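Local structure of tRNA (uracil(54)-C(5))-methyltransferase (Pyrococcus abyssi, 2JJQ) at residues L281-S286 / G305-K310; L258-Y263 / A309-N314; S275-N280 / V407-F412. The protein catalyses the S-adenosyl-L-methionine-dependent methylation of uridine 54 in tRNA, forming 5-methyluridine at that position. All blocks are in the same frame, centred on the assembly; numbering follows the deposited sequence.

How the contacts relate
All three contacts lie in the C-terminal catalytic domain. Helix 275-288 gives its first half to contact 3 and a later turn to contact 1. Contacts 1 and 2 have centres about 6 Å apart and share A309 and K310 of helix 303-310. Two bonds join them: D259 of contact 2 forms a salt bridge with R283 and a probable hydrogen bond with Y307 of contact 1. Contact 3 lies about 13 Å from contact 1 and about 17 Å from contact 2, centre to centre. Along the chain, turn 258-261 comes first, then helices 275-288 and 303-310, and finally segment 407-412. Contacts 1 and 3 lie close to the cofactor site, and contact 2 packs farther out.

Contact 1 (L281-S286 / G305-K310); sequences LVRKVS and GIYLAK
V282 and Y307 make the main apolar contact between helix 275-288 and helix 303-310. Methyl CG2 of V282 sits over one face of the Y307 ring. It lies 3.7 Å from the ring centroid, 20° off the normal, which is a CH-pi contact. The ring is brought there by a first torsion that sets CG of Y307 anti to its backbone N (chi1 -172°). Nearby, the packing is tight: S286 CB lies 3.4 Å from L308 CD2. V285 adds a looser touch, CG1 to L308 CD1 at 4.5 Å.

The polar contacts are indirect. S286 OG donates to R283 O within its own helix at 2.7 Å. This bond turns the hydroxyl back to its helix, with OG near the plane of the Y307 ring at its edge. A water donates to S286 OG at 3.1 Å and, weakly, to Y307 OH, so it spans the two helices. R283 CG lies 3.6 Å from Y307 OH. The polar ends of both residues meet D259, R283 by a salt bridge and Y307 by a hydrogen bond.

The short helix segments cross at -60°, with axes 9.7 Å apart. V282 also touches T303, which binds S-adenosyl-L-methionine. This is helix packing beside the cofactor site of a class I-like methyltransferase domain.

Contact 2 (L258-Y263 / A309-N314); sequences LDDVDY and AKRGFN
D260 and V261 meet K310 and R311 where a tight hairpin reaches the end of helix 303-310. L258 starts a type II' beta turn that ends at V261. The turn is closed by L258 N to V261 O at 2.9 Å and V261 N to L258 O at 3.0 Å. D259 follows, and its carboxylate serves contact 1.

D260 carries the polar part. With chi1 at 56°, CG is tucked over its own backbone, and the carboxylate is directed at R311. The modelled approach of D260 OD1 to R311 NH2 is too short, which leaves the exact placement of both groups doubtful. As modelled, the two flat groups are nearly coplanar, 19° apart. In that placement R311 NH1 donates to the syn lone pair of D260 OD2 at 3.2 Å, with an N-H...O angle of 148°. The R311 chain bends at chi2 and chi3 to bring its guanidinium back to the turn. A water links D260 O, at 2.9 Å, to K310 NZ, at 2.8 Å.

V261 supplies the apolar part. Its CG2 packs on K310 CB at 3.6 Å, and the two side chains lie alongside one another, pointing opposite ways.

R311 also makes a cation-pi contact with Y307. The carboxylate of D260 probably offsets the positive charge of R311. K310 NZ, 4.7 Å from D260 OD2 and not in contact with it, probably adds a weaker attraction to the same carboxylate.

Contact 3 (S275-N280 / V407-F412); sequences SYQAVN and VALDMF
Q277 of helix 275-288 meets L409, D410 and M411 at the bend after strand 403-409. Its CB meets M411 SD at 3.2 Å, a close approach. The M411 chain bends at chi2 and chi3, which brings its sulfur back toward the helix. CG of Q277 comes next and lies 3.1 Å from D410 O. The chain then turns at chi2 (-54°), and CD stays near D410 O, with L409 CB a little farther off.

At the tip, the two amide atoms go different ways. OE1 touches L409 CD2 at 3.6 Å and accepts a bond from N280 ND2 at 3.0 Å. That donor lies above the carbonyl plane of Q277 rather than on a lone pair. NE2 donates to D410 O at 3.1 Å, with an N-H...O angle of 155°. It comes to this oxygen from above the carbonyl plane, while D410 O stays close to the amide plane of Q277. NE2 also donates to V119 O in the neighbouring edge strand 117-119.

L409 CD2 lies against Q277 and N280, touching N280 CB at 3.6 Å. D410 is the centre of an inverse gamma turn. Its carboxylate points to other partners, bonding to Y97 and forming a salt bridge with K104. M411 also touches E419, the predicted proton acceptor.

The buried amide of Q277 thus has partners for both its oxygen and its nitrogen. N280 and the carbonyls of V119 and D410 probably set which way round it lies, though the approach to D410 O is far from a lone pair. The amide joins helix 275-288 to the bend at D410 and to edge strand 117-119.

Contact 1 (L281-S286 / G305-K310)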
loop_
_atom_site.group_PDB
_atom_site.type_symbol
_atom_site.label_atom_id
_atom_site.label_comp_id
_atom_site.label_asym_id
_atom_site.label_seq_id
_atom_site.Cartn_x
_atom_site.Cartn_y
_atom_site.Cartn_z
ATOM N N LEU A 281 4.644 -12.082 3.359
ATOM C CA LEU A 281 4.876 -11.201 4.527
ATOM C C LEU A 281 4.355 -11.841 5.809
ATOM O O LEU A 281 5.068 -11.917 6.811
ATOM C CB LEU A 281 4.183 -9.844 4.238
ATOM C CG LEU A 281 4.258 -8.794 5.339
ATOM C CD1 LEU A 281 5.732 -8.511 5.585
ATOM C CD2 LEU A 281 3.472 -7.580 4.838
ATOM N N VAL A 282 3.127 -12.372 5.798
ATOM C CA VAL A 282 2.599 -13.010 7.035
ATOM C C VAL A 282 3.369 -14.292 7.337
ATOM O O VAL A 282 3.584 -14.598 8.480
ATOM C CB VAL A 282 1.069 -13.271 7.020
ATOM C CG1 VAL A 282 0.341 -11.938 6.890
ATOM C CG2 VAL A 282 0.624 -14.185 5.849
ATOM N N ARG A 283 3.762 -15.040 6.303
ATOM C CA ARG A 283 4.553 -16.266 6.546
ATOM C C ARG A 283 5.880 -15.873 7.176
ATOM O O ARG A 283 6.327 -16.530 8.135
ATOM C CB ARG A 283 4.801 -16.985 5.231
ATOM C CG ARG A 283 3.538 -17.639 4.690
ATOM C CD ARG A 283 3.946 -18.338 3.359
ATOM N NE ARG A 283 2.794 -18.995 2.745
ATOM C CZ ARG A 283 2.879 -19.604 1.563
ATOM N NH1 ARG A 283 4.070 -19.610 0.912
ATOM N NH2 ARG A 283 1.803 -20.189 1.036
ATOM N N LYS A 284 6.484 -14.795 6.654
ATOM C CA LYS A 284 7.824 -14.400 7.141
ATOM C C LYS A 284 7.742 -13.982 8.577
ATOM O O LYS A 284 8.590 -14.380 9.354
ATOM C CB LYS A 284 8.448 -13.250 6.333
ATOM C CG LYS A 284 9.913 -12.924 6.760
ATOM C CD LYS A 284 10.813 -14.080 6.136
ATOM C CE LYS A 284 12.235 -14.079 6.513
ATOM N NZ LYS A 284 12.811 -15.381 5.958
ATOM N N VAL A 285 6.759 -13.138 8.917
ATOM C CA VAL A 285 6.550 -12.762 10.315
ATOM C C VAL A 285 6.360 -13.984 11.199
ATOM O O VAL A 285 6.992 -14.067 12.273
ATOM C CB VAL A 285 5.416 -11.746 10.487
ATOM C CG1 VAL A 285 5.099 -11.504 11.999
ATOM C CG2 VAL A 285 5.818 -10.402 9.724
ATOM N N SER A 286 5.559 -14.948 10.746
ATOM C CA SER A 286 5.281 -16.124 11.590
ATOM C C SER A 286 6.554 -16.927 11.797
ATOM O O SER A 286 6.659 -17.668 12.779
ATOM C CB SER A 286 4.188 -17.044 11.018
ATOM O OG SER A 286 4.642 -17.701 9.868
ATOM N N GLY A 305 -1.399 -10.540 13.511
ATOM C CA GLY A 305 -1.914 -11.140 14.747
ATOM C C GLY A 305 -2.887 -12.270 14.487
ATOM O O GLY A 305 -2.810 -13.312 15.143
ATOM N N ILE A 306 -3.731 -12.119 13.468
ATOM C CA ILE A 306 -4.739 -13.124 13.222
ATOM C C ILE A 306 -4.067 -14.362 12.624
ATOM O O ILE A 306 -4.431 -15.490 12.962
ATOM C CB ILE A 306 -5.826 -12.602 12.338
ATOM C CG1 ILE A 306 -6.611 -11.506 13.106
ATOM C CG2 ILE A 306 -6.811 -13.741 11.921
ATOM C CD1 ILE A 306 -7.406 -10.635 12.187
ATOM N N TYR A 307 -3.127 -14.124 11.723
ATOM C CA TYR A 307 -2.412 -15.225 11.037
ATOM C C TYR A 307 -1.660 -16.008 12.125
ATOM O O TYR A 307 -1.652 -17.246 12.168
ATOM C CB TYR A 307 -1.438 -14.691 10.015
ATOM C CG TYR A 307 -0.835 -15.771 9.159
ATOM C CD1 TYR A 307 -1.466 -16.148 7.949
ATOM C CD2 TYR A 307 0.352 -16.431 9.545
ATOM C CE1 TYR A 307 -0.915 -17.155 7.118
ATOM C CE2 TYR A 307 0.874 -17.430 8.725
ATOM C CZ TYR A 307 0.246 -17.801 7.554
ATOM O OH TYR A 307 0.799 -18.820 6.767
ATOM N N LEU A 308 -1.022 -15.297 13.024
ATOM C CA LEU A 308 -0.298 -15.935 14.063
ATOM C C LEU A 308 -1.214 -16.718 15.014
ATOM O O LEU A 308 -0.840 -17.803 15.481
ATOM C CB LEU A 308 0.552 -14.949 14.855
ATOM C CG LEU A 308 1.805 -14.469 14.106
ATOM C CD1 LEU A 308 2.614 -13.618 15.050
ATOM C CD2 LEU A 308 2.661 -15.592 13.640
ATOM N N ALA A 309 -2.365 -16.148 15.353
ATOM C CA ALA A 309 -3.355 -16.852 16.179
ATOM C C ALA A 309 -3.764 -18.164 15.461
ATOM O O ALA A 309 -3.903 -19.224 16.086
ATOM C CB ALA A 309 -4.593 -15.949 16.397
ATOM N N LYS A 310 -3.967 -18.109 14.163
ATOM C CA LYS A 310 -4.288 -19.334 13.378
ATOM C C LYS A 310 -3.169 -20.400 13.483
ATOM O O LYS A 310 -3.461 -21.634 13.535
ATOM C CB LYS A 310 -4.545 -19.018 11.894
ATOM C CG LYS A 310 -5.145 -20.222 11.154
ATOM C CD LYS A 310 -6.667 -20.320 11.319
ATOM C CE LYS A 310 -7.203 -21.478 10.421
ATOM N NZ LYS A 310 -8.645 -21.598 10.710
HETATM O O HOH W 1 3.557 -20.022 8.145
#

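Contact 2 (L258-Y263 / A309-N314)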
loop_
_atom_site.group_PDB
_atom_site.type_symbol
_atom_site.label_atom_id
_atom_site.label_comp_id
_atom_site.label_asym_id
_atom_site.label_seq_id
_atom_site.Cartn_x
_atom_site.Cartn_y
_atom_site.Cartn_z
ATOM N N LEU A 258 -5.302 -15.281 3.008
ATOM C CA LEU A 258 -3.846 -15.567 2.984
ATOM C C LEU A 258 -3.616 -16.942 3.563
ATOM O O LEU A 258 -3.815 -17.157 4.755
ATOM C CB LEU A 258 -3.102 -14.528 3.847
ATOM C CG LEU A 258 -3.421 -13.047 3.467
ATOM C CD1 LEU A 258 -2.395 -12.157 4.277
ATOM C CD2 LEU A 258 -3.292 -12.805 1.973
ATOM N N ASP A 259 -3.215 -17.876 2.705
ATOM C CA ASP A 259 -3.151 -19.292 3.086
ATOM C C ASP A 259 -4.544 -19.764 3.585
ATOM O O ASP A 259 -5.515 -19.843 2.785
ATOM C CB ASP A 259 -2.014 -19.525 4.077
ATOM C CG ASP A 259 -0.636 -19.397 3.429
ATOM O OD1 ASP A 259 -0.502 -19.607 2.193
ATOM O OD2 ASP A 259 0.338 -19.082 4.147
ATOM N N ASP A 260 -4.687 -20.052 4.881
ATOM C CA ASP A 260 -5.983 -20.491 5.394
ATOM C C ASP A 260 -6.674 -19.426 6.248
ATOM O O ASP A 260 -7.609 -19.746 7.015
ATOM C CB ASP A 260 -5.804 -21.757 6.223
ATOM C CG ASP A 260 -4.793 -21.605 7.368
ATOM O OD1 ASP A 260 -3.998 -20.652 7.422
ATOM O OD2 ASP A 260 -4.774 -22.501 8.236
ATOM N N VAL A 261 -6.168 -18.182 6.211
ATOM C CA VAL A 261 -6.730 -17.166 7.111
ATOM C C VAL A 261 -7.550 -16.156 6.309
ATOM O O VAL A 261 -7.013 -15.624 5.322
ATOM C CB VAL A 261 -5.566 -16.450 7.850
ATOM C CG1 VAL A 261 -6.106 -15.369 8.735
ATOM C CG2 VAL A 261 -4.737 -17.498 8.670
ATOM N N ASP A 262 -8.814 -15.908 6.688
ATOM C CA ASP A 262 -9.679 -14.987 5.951
ATOM C C ASP A 262 -9.606 -13.606 6.620
ATOM O O ASP A 262 -9.430 -13.523 7.850
ATOM C CB ASP A 262 -11.122 -15.482 5.994
ATOM C CG ASP A 262 -11.401 -16.608 5.005
ATOM O OD1 ASP A 262 -10.569 -16.908 4.119
ATOM O OD2 ASP A 262 -12.502 -17.165 5.109
ATOM N N TYR A 263 -9.735 -12.549 5.818
ATOM C CA TYR A 263 -9.725 -11.184 6.290
ATOM C C TYR A 263 -10.857 -10.451 5.592
ATOM O O TYR A 263 -10.918 -10.455 4.352
ATOM C CB TYR A 263 -8.428 -10.473 5.948
ATOM C CG TYR A 263 -7.194 -11.101 6.560
ATOM C CD1 TYR A 263 -6.789 -10.736 7.828
ATOM C CD2 TYR A 263 -6.459 -12.079 5.877
ATOM C CE1 TYR A 263 -5.659 -11.304 8.413
ATOM C CE2 TYR A 263 -5.285 -12.670 6.461
ATOM C CZ TYR A 263 -4.905 -12.239 7.726
ATOM O OH TYR A 263 -3.783 -12.742 8.340
ATOM N N ALA A 309 -2.365 -16.148 15.353
ATOM C CA ALA A 309 -3.355 -16.852 16.179
ATOM C C ALA A 309 -3.764 -18.164 15.461
ATOM O O ALA A 309 -3.903 -19.224 16.086
ATOM C CB ALA A 309 -4.593 -15.949 16.397
ATOM N N LYS A 310 -3.967 -18.109 14.163
ATOM C CA LYS A 310 -4.288 -19.334 13.378
ATOM C C LYS A 310 -3.169 -20.400 13.483
ATOM O O LYS A 310 -3.461 -21.634 13.535
ATOM C CB LYS A 310 -4.545 -19.018 11.894
ATOM C CG LYS A 310 -5.145 -20.222 11.154
ATOM C CD LYS A 310 -6.667 -20.320 11.319
ATOM C CE LYS A 310 -7.203 -21.478 10.421
ATOM N NZ LYS A 310 -8.645 -21.598 10.710
ATOM N N ARG A 311 -1.929 -19.923 13.583
ATOM C CA ARG A 311 -0.717 -20.797 13.665
ATOM C C ARG A 311 -0.498 -21.285 15.116
ATOM O O ARG A 311 0.418 -22.106 15.389
ATOM C CB ARG A 311 0.497 -19.994 13.194
ATOM C CG ARG A 311 0.499 -19.661 11.721
ATOM C CD ARG A 311 0.448 -20.924 10.868
ATOM N NE ARG A 311 -0.517 -20.525 9.863
ATOM C CZ ARG A 311 -1.701 -21.039 9.586
ATOM N NH1 ARG A 311 -2.153 -22.214 10.038
ATOM N NH2 ARG A 311 -2.388 -20.379 8.694
ATOM N N GLY A 312 -1.314 -20.805 16.045
ATOM C CA GLY A 312 -1.349 -21.322 17.420
ATOM C C GLY A 312 -0.704 -20.436 18.493
ATOM O O GLY A 312 -0.595 -20.831 19.697
ATOM N N PHE A 313 -0.260 -19.229 18.108
ATOM C CA PHE A 313 0.304 -18.328 19.093
ATOM C C PHE A 313 -0.765 -17.699 19.950
ATOM O O PHE A 313 -1.937 -17.635 19.547
ATOM C CB PHE A 313 1.123 -17.196 18.416
ATOM C CG PHE A 313 2.374 -17.696 17.728
ATOM C CD1 PHE A 313 3.601 -17.757 18.419
ATOM C CD2 PHE A 313 2.324 -18.151 16.419
ATOM C CE1 PHE A 313 4.756 -18.249 17.766
ATOM C CE2 PHE A 313 3.464 -18.638 15.771
ATOM C CZ PHE A 313 4.688 -18.677 16.450
ATOM N N ASN A 314 -0.334 -17.199 21.102
ATOM C CA ASN A 314 -1.168 -16.433 22.005
ATOM C C ASN A 314 -1.001 -14.919 21.684
ATOM O O ASN A 314 0.045 -14.360 21.923
ATOM C CB ASN A 314 -0.687 -16.763 23.417
ATOM C CG ASN A 314 -1.352 -15.916 24.488
ATOM O OD1 ASN A 314 -1.924 -14.880 24.200
ATOM N ND2 ASN A 314 -1.234 -16.329 25.739
HETATM O O HOH W 2 -9.606 -19.506 9.153
#

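Contact 3 (S275-N280 / V407-F412)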
loop_
_atom_site.group_PDB
_atom_site.type_symbol
_atom_site.label_atom_id
_atom_site.label_comp_id
_atom_site.label_asym_id
_atom_site.label_seq_id
_atom_site.Cartn_x
_atom_site.Cartn_y
_atom_site.Cartn_z
ATOM N N SER A 275 -1.726 -8.627 -2.632
ATOM C CA SER A 275 -2.163 -9.825 -1.903
ATOM C C SER A 275 -1.106 -10.911 -1.999
ATOM O O SER A 275 -0.946 -11.710 -1.061
ATOM C CB SER A 275 -3.497 -10.347 -2.446
ATOM O OG SER A 275 -4.516 -9.383 -2.182
ATOM N N TYR A 276 -0.383 -10.957 -3.125
ATOM C CA TYR A 276 0.528 -12.108 -3.370
ATOM C C TYR A 276 1.700 -12.058 -2.456
ATOM O O TYR A 276 2.054 -13.053 -1.803
ATOM C CB TYR A 276 0.979 -12.124 -4.820
ATOM C CG TYR A 276 -0.176 -12.541 -5.711
ATOM C CD1 TYR A 276 -0.446 -13.885 -5.932
ATOM C CD2 TYR A 276 -1.051 -11.589 -6.247
ATOM C CE1 TYR A 276 -1.547 -14.286 -6.722
ATOM C CE2 TYR A 276 -2.137 -11.985 -7.043
ATOM C CZ TYR A 276 -2.376 -13.326 -7.258
ATOM O OH TYR A 276 -3.432 -13.728 -8.065
ATOM N N GLN A 277 2.261 -10.863 -2.342
ATOM C CA GLN A 277 3.380 -10.668 -1.394
ATOM C C GLN A 277 2.897 -10.686 0.023
ATOM O O GLN A 277 3.681 -10.971 0.927
ATOM C CB GLN A 277 3.949 -9.308 -1.502
ATOM C CG GLN A 277 5.118 -9.136 -2.262
ATOM C CD GLN A 277 6.373 -9.996 -1.960
ATOM O OE1 GLN A 277 6.409 -11.051 -1.270
ATOM N NE2 GLN A 277 7.402 -9.564 -2.634
ATOM N N ALA A 278 1.640 -10.289 0.247
ATOM C CA ALA A 278 1.116 -10.283 1.617
ATOM C C ALA A 278 1.241 -11.702 2.176
ATOM O O ALA A 278 1.417 -11.871 3.366
ATOM C CB ALA A 278 -0.323 -9.825 1.611
ATOM N N VAL A 279 1.056 -12.710 1.320
ATOM C CA VAL A 279 1.161 -14.110 1.754
ATOM C C VAL A 279 2.603 -14.313 2.259
ATOM O O VAL A 279 2.813 -14.893 3.336
ATOM C CB VAL A 279 0.803 -15.093 0.631
ATOM C CG1 VAL A 279 1.138 -16.528 1.042
ATOM C CG2 VAL A 279 -0.717 -14.954 0.295
ATOM N N ASN A 280 3.590 -13.864 1.486
ATOM C CA ASN A 280 4.996 -14.041 1.949
ATOM C C ASN A 280 5.260 -13.258 3.244
ATOM O O ASN A 280 6.002 -13.712 4.103
ATOM C CB ASN A 280 5.952 -13.579 0.874
ATOM C CG ASN A 280 6.002 -14.531 -0.290
ATOM O OD1 ASN A 280 5.627 -15.720 -0.165
ATOM N ND2 ASN A 280 6.481 -14.047 -1.422
ATOM N N VAL A 407 15.010 -9.140 5.856
ATOM C CA VAL A 407 14.742 -9.340 4.447
ATOM C C VAL A 407 13.798 -8.225 4.028
ATOM O O VAL A 407 13.091 -7.695 4.856
ATOM C CB VAL A 407 14.053 -10.699 4.239
ATOM C CG1 VAL A 407 14.134 -11.102 2.812
ATOM C CG2 VAL A 407 14.775 -11.727 5.052
ATOM N N ALA A 408 13.835 -7.838 2.758
ATOM C CA ALA A 408 12.890 -6.888 2.182
ATOM C C ALA A 408 11.988 -7.661 1.251
ATOM O O ALA A 408 12.421 -8.625 0.614
ATOM C CB ALA A 408 13.608 -5.817 1.354
ATOM N N LEU A 409 10.732 -7.283 1.219
ATOM C CA LEU A 409 9.754 -7.946 0.310
ATOM C C LEU A 409 9.305 -6.848 -0.630
ATOM O O LEU A 409 9.005 -5.723 -0.187
ATOM C CB LEU A 409 8.564 -8.531 1.051
ATOM C CG LEU A 409 8.942 -9.743 1.904
ATOM C CD1 LEU A 409 9.356 -9.146 3.219
ATOM C CD2 LEU A 409 7.694 -10.623 2.094
ATOM N N ASP A 410 9.339 -7.135 -1.929
ATOM C CA ASP A 410 8.839 -6.153 -2.876
ATOM C C ASP A 410 7.295 -6.120 -2.829
ATOM O O ASP A 410 6.596 -6.752 -3.640
ATOM C CB ASP A 410 9.354 -6.387 -4.301
ATOM C CG ASP A 410 8.957 -5.248 -5.215
ATOM O OD1 ASP A 410 8.716 -4.153 -4.667
ATOM O OD2 ASP A 410 8.778 -5.425 -6.439
ATOM N N MET A 411 6.764 -5.364 -1.882
ATOM C CA MET A 411 5.325 -5.260 -1.759
ATOM C C MET A 411 4.800 -4.321 -2.837
ATOM O O MET A 411 3.573 -4.318 -3.157
ATOM C CB MET A 411 4.958 -4.730 -0.338
ATOM C CG MET A 411 5.139 -5.855 0.758
ATOM S SD MET A 411 3.781 -7.081 0.722
ATOM C CE MET A 411 2.417 -5.986 0.325
ATOM N N PHE A 412 5.707 -3.534 -3.423
ATOM C CA PHE A 412 5.276 -2.389 -4.248
ATOM C C PHE A 412 6.005 -2.348 -5.609
ATOM O O PHE A 412 6.730 -1.377 -5.907
ATOM C CB PHE A 412 5.540 -1.087 -3.506
ATOM C CG PHE A 412 5.016 -1.092 -2.113
ATOM C CD1 PHE A 412 3.680 -0.934 -1.869
ATOM C CD2 PHE A 412 5.879 -1.278 -1.065
ATOM C CE1 PHE A 412 3.166 -0.941 -0.539
ATOM C CE2 PHE A 412 5.392 -1.296 0.258
ATOM C CZ PHE A 412 4.042 -1.122 0.511
#